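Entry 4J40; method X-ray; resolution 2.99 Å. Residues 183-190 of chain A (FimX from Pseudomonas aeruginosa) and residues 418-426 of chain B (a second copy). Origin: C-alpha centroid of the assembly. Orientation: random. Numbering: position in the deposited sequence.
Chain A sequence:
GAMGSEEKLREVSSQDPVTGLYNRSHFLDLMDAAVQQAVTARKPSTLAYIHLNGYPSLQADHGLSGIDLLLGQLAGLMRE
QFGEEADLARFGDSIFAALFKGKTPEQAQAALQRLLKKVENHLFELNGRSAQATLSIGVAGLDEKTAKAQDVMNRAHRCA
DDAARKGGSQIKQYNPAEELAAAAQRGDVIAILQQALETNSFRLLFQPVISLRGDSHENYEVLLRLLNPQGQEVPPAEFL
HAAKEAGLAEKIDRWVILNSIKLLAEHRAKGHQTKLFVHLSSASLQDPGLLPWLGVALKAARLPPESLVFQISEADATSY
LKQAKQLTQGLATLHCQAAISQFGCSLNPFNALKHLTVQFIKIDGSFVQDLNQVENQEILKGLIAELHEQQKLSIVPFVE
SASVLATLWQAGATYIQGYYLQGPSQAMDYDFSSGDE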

# COMPACT_ATOMS: atom_id res chain seq x y z
N ALA A 183 -22.38 -0.94 -5.94
CA ALA A 183 -22.00 -2.29 -6.31
C ALA A 183 -22.53 -2.65 -7.70
O ALA A 183 -23.67 -2.32 -8.04
CB ALA A 183 -22.50 -3.29 -5.27
N ALA A 184 -21.71 -3.32 -8.50
CA ALA A 184 -20.32 -3.62 -8.15
C ALA A 184 -19.38 -2.91 -9.12
O ALA A 184 -19.79 -2.50 -10.20
CB ALA A 184 -20.09 -5.12 -8.17
N GLN A 185 -18.11 -2.76 -8.73
CA GLN A 185 -17.20 -1.92 -9.51
C GLN A 185 -16.13 -2.66 -10.32
O GLN A 185 -15.56 -3.66 -9.88
CB GLN A 185 -16.59 -0.82 -8.64
CG GLN A 185 -17.61 0.23 -8.19
CD GLN A 185 -18.14 1.09 -9.33
OE1 GLN A 185 -17.75 2.25 -9.48
NE2 GLN A 185 -19.04 0.53 -10.14
N ARG A 186 -15.87 -2.13 -11.52
CA ARG A 186 -15.09 -2.80 -12.54
C ARG A 186 -14.69 -1.77 -13.60
O ARG A 186 -15.28 -0.70 -13.67
CB ARG A 186 -15.95 -3.88 -13.19
CG ARG A 186 -15.20 -4.92 -13.99
CD ARG A 186 -15.97 -5.33 -15.24
NE ARG A 186 -15.92 -4.28 -16.25
CZ ARG A 186 -14.95 -4.16 -17.16
NH1 ARG A 186 -14.97 -3.18 -18.04
NH2 ARG A 186 -13.95 -5.04 -17.17
N GLY A 187 -13.69 -2.09 -14.43
CA GLY A 187 -13.33 -1.21 -15.53
C GLY A 187 -11.90 -1.28 -16.04
O GLY A 187 -10.97 -1.62 -15.29
N ASP A 188 -11.72 -0.97 -17.32
CA ASP A 188 -10.40 -0.84 -17.93
C ASP A 188 -9.74 0.43 -17.40
O ASP A 188 -9.95 1.52 -17.94
CB ASP A 188 -10.53 -0.77 -19.46
CG ASP A 188 -9.18 -0.79 -20.18
OD1 ASP A 188 -9.08 -1.47 -21.22
OD2 ASP A 188 -8.23 -0.10 -19.74
N VAL A 189 -8.93 0.29 -16.35
CA VAL A 189 -8.29 1.44 -15.71
C VAL A 189 -7.33 2.21 -16.62
O VAL A 189 -7.28 3.44 -16.58
CB VAL A 189 -7.55 1.05 -14.42
CG1 VAL A 189 -6.97 2.27 -13.75
CG2 VAL A 189 -8.49 0.35 -13.46
N ILE A 190 -6.57 1.49 -17.45
CA ILE A 190 -5.62 2.12 -18.37
C ILE A 190 -6.32 3.16 -19.24
O ILE A 190 -5.86 4.29 -19.39
CB ILE A 190 -4.90 1.07 -19.25
CG1 ILE A 190 -4.21 0.02 -18.37
CG2 ILE A 190 -3.89 1.75 -20.17
CD1 ILE A 190 -3.07 -0.72 -19.07
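Chain B, residues 418-426: GYYLQGPSQ

Chain B lies along chain A in the reverse sense: as chain A advances from Ala A184 through Arg A186 to Gly A187, its CA atoms meet Ser B425 CA at 5.5 Å, Gln B422 CA at 4.4 Å and Tyr B420 CA at 4.5 Å, in that order. The chain A stretch is extended from Ala A184 to Gly A187, entered through a cis peptide bond before Ala A184, and turns into a helix at Val A189, with Asp A188 in the N-cap position. Chain B is more folded. Tyr B419 to Leu B421 take helical backbone angles, and Gln B422 N closes a turn on Gly B418 O at 2.8 Å; from Gln B422 to Ser B425 the chain opens out and runs past Gln A185 toward Ala A183.

Two backbone hydrogen bonds pin this register. Gly A187 N donates to Tyr B419 O at 3.1 Å, and Gly B423 N donates to Gln A185 O at 2.7 Å. Between them, Arg A186 CA approaches Tyr B419 O at 3.3 Å in a CA-H...O contact, so one carbonyl receives both the amide of Gly A187 and the alpha carbon before it. A second such contact joins Tyr B420 CA to Gly A187 O at 3.2 Å. Both hydrogen bonds across the contact run main chain to main chain.

Both glycines in these bonds have local reasons to lack a side chain. At the backbone angles of Gly A187, a CB would jam against the carbonyl oxygen of Arg A186; at Gly B423, a CB would come within 2.4 Å of Tyr B419 CD2 in its own chain.

Tyr B419 gives the largest covered area on chain B. Its CA-to-CB bond points sideways, but the t rotamer brings the ring in close: Arg A186 N lies over one face, Val A189 CG2 packs against CD1 of Tyr B419 at 3.4 Å, and Gln A185 CB sits 3.6 Å from Tyr B419 OH. Tyr B420 instead presents its ring edge to Asp A188, whose CA is 3.9 Å from Tyr B420 CD2.

The CA-to-CB bond of Arg A186 points away overall, although CB still touches chain B, and the side chain then comes nearer, with Arg A186 CG 3.1 Å from Leu B421 O. At the far end, packing is small and close: Ala A184 CB rests 3.3 Å from Ser B425 OG, and Ala A183 CB reaches that same oxygen at 3.8 Å.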

# COMPACT_ATOMS: atom_id res chain seq x y z
N GLY B 418 -7.89 -8.39 -10.73
CA GLY B 418 -7.78 -7.01 -11.18
C GLY B 418 -9.10 -6.26 -11.22
O GLY B 418 -10.18 -6.85 -11.10
N TYR B 419 -9.00 -4.94 -11.39
CA TYR B 419 -10.17 -4.07 -11.47
C TYR B 419 -10.90 -4.28 -12.79
O TYR B 419 -12.12 -4.23 -12.84
CB TYR B 419 -9.73 -2.61 -11.37
CG TYR B 419 -10.84 -1.63 -11.04
CD1 TYR B 419 -11.38 -0.80 -12.01
CD2 TYR B 419 -11.35 -1.55 -9.75
CE1 TYR B 419 -12.38 0.10 -11.70
CE2 TYR B 419 -12.36 -0.66 -9.43
CZ TYR B 419 -12.87 0.16 -10.42
OH TYR B 419 -13.88 1.06 -10.12
N TYR B 420 -10.13 -4.52 -13.85
CA TYR B 420 -10.70 -4.79 -15.17
C TYR B 420 -11.59 -6.03 -15.12
O TYR B 420 -12.52 -6.18 -15.92
CB TYR B 420 -9.60 -4.97 -16.21
CG TYR B 420 -10.08 -5.54 -17.52
CD1 TYR B 420 -9.90 -6.88 -17.83
CD2 TYR B 420 -10.74 -4.74 -18.44
CE1 TYR B 420 -10.34 -7.40 -19.02
CE2 TYR B 420 -11.19 -5.25 -19.64
CZ TYR B 420 -10.99 -6.59 -19.92
OH TYR B 420 -11.44 -7.11 -21.11
N LEU B 421 -11.30 -6.92 -14.18
CA LEU B 421 -12.14 -8.09 -13.95
C LEU B 421 -13.28 -7.69 -13.01
O LEU B 421 -14.45 -7.85 -13.34
CB LEU B 421 -11.33 -9.23 -13.32
CG LEU B 421 -10.34 -10.07 -14.12
CD1 LEU B 421 -9.62 -9.30 -15.23
CD2 LEU B 421 -9.33 -10.57 -13.13
N GLN B 422 -12.89 -7.20 -11.84
CA GLN B 422 -13.80 -6.62 -10.85
C GLN B 422 -13.02 -6.10 -9.64
O GLN B 422 -12.21 -6.83 -9.06
CB GLN B 422 -14.85 -7.63 -10.38
CG GLN B 422 -15.48 -7.27 -9.04
CD GLN B 422 -16.95 -7.64 -8.94
OE1 GLN B 422 -17.69 -7.56 -9.92
NE2 GLN B 422 -17.38 -8.04 -7.75
N GLY B 423 -13.26 -4.85 -9.28
CA GLY B 423 -12.62 -4.28 -8.10
C GLY B 423 -13.27 -4.78 -6.83
O GLY B 423 -14.24 -5.52 -6.88
N PRO B 424 -12.72 -4.37 -5.67
CA PRO B 424 -13.31 -4.78 -4.38
C PRO B 424 -14.76 -4.32 -4.28
O PRO B 424 -15.02 -3.14 -4.51
CB PRO B 424 -12.45 -4.04 -3.36
CG PRO B 424 -11.17 -3.71 -4.08
CD PRO B 424 -11.57 -3.47 -5.50
N SER B 425 -15.67 -5.23 -3.96
CA SER B 425 -17.09 -4.90 -3.91
C SER B 425 -17.76 -5.33 -2.61
O SER B 425 -17.22 -6.15 -1.87
CB SER B 425 -17.84 -5.53 -5.10
OG SER B 425 -19.23 -5.27 -5.02
N GLN B 426 -18.93 -4.76 -2.35
CA GLN B 426 -19.69 -5.04 -1.13
C GLN B 426 -20.19 -6.48 -1.10
O GLN B 426 -20.28 -7.09 -0.03
CB GLN B 426 -20.89 -4.09 -1.05
CG GLN B 426 -21.54 -4.00 0.32
CD GLN B 426 -20.80 -3.07 1.26
OE1 GLN B 426 -20.37 -1.99 0.85
NE2 GLN B 426 -20.65 -3.48 2.51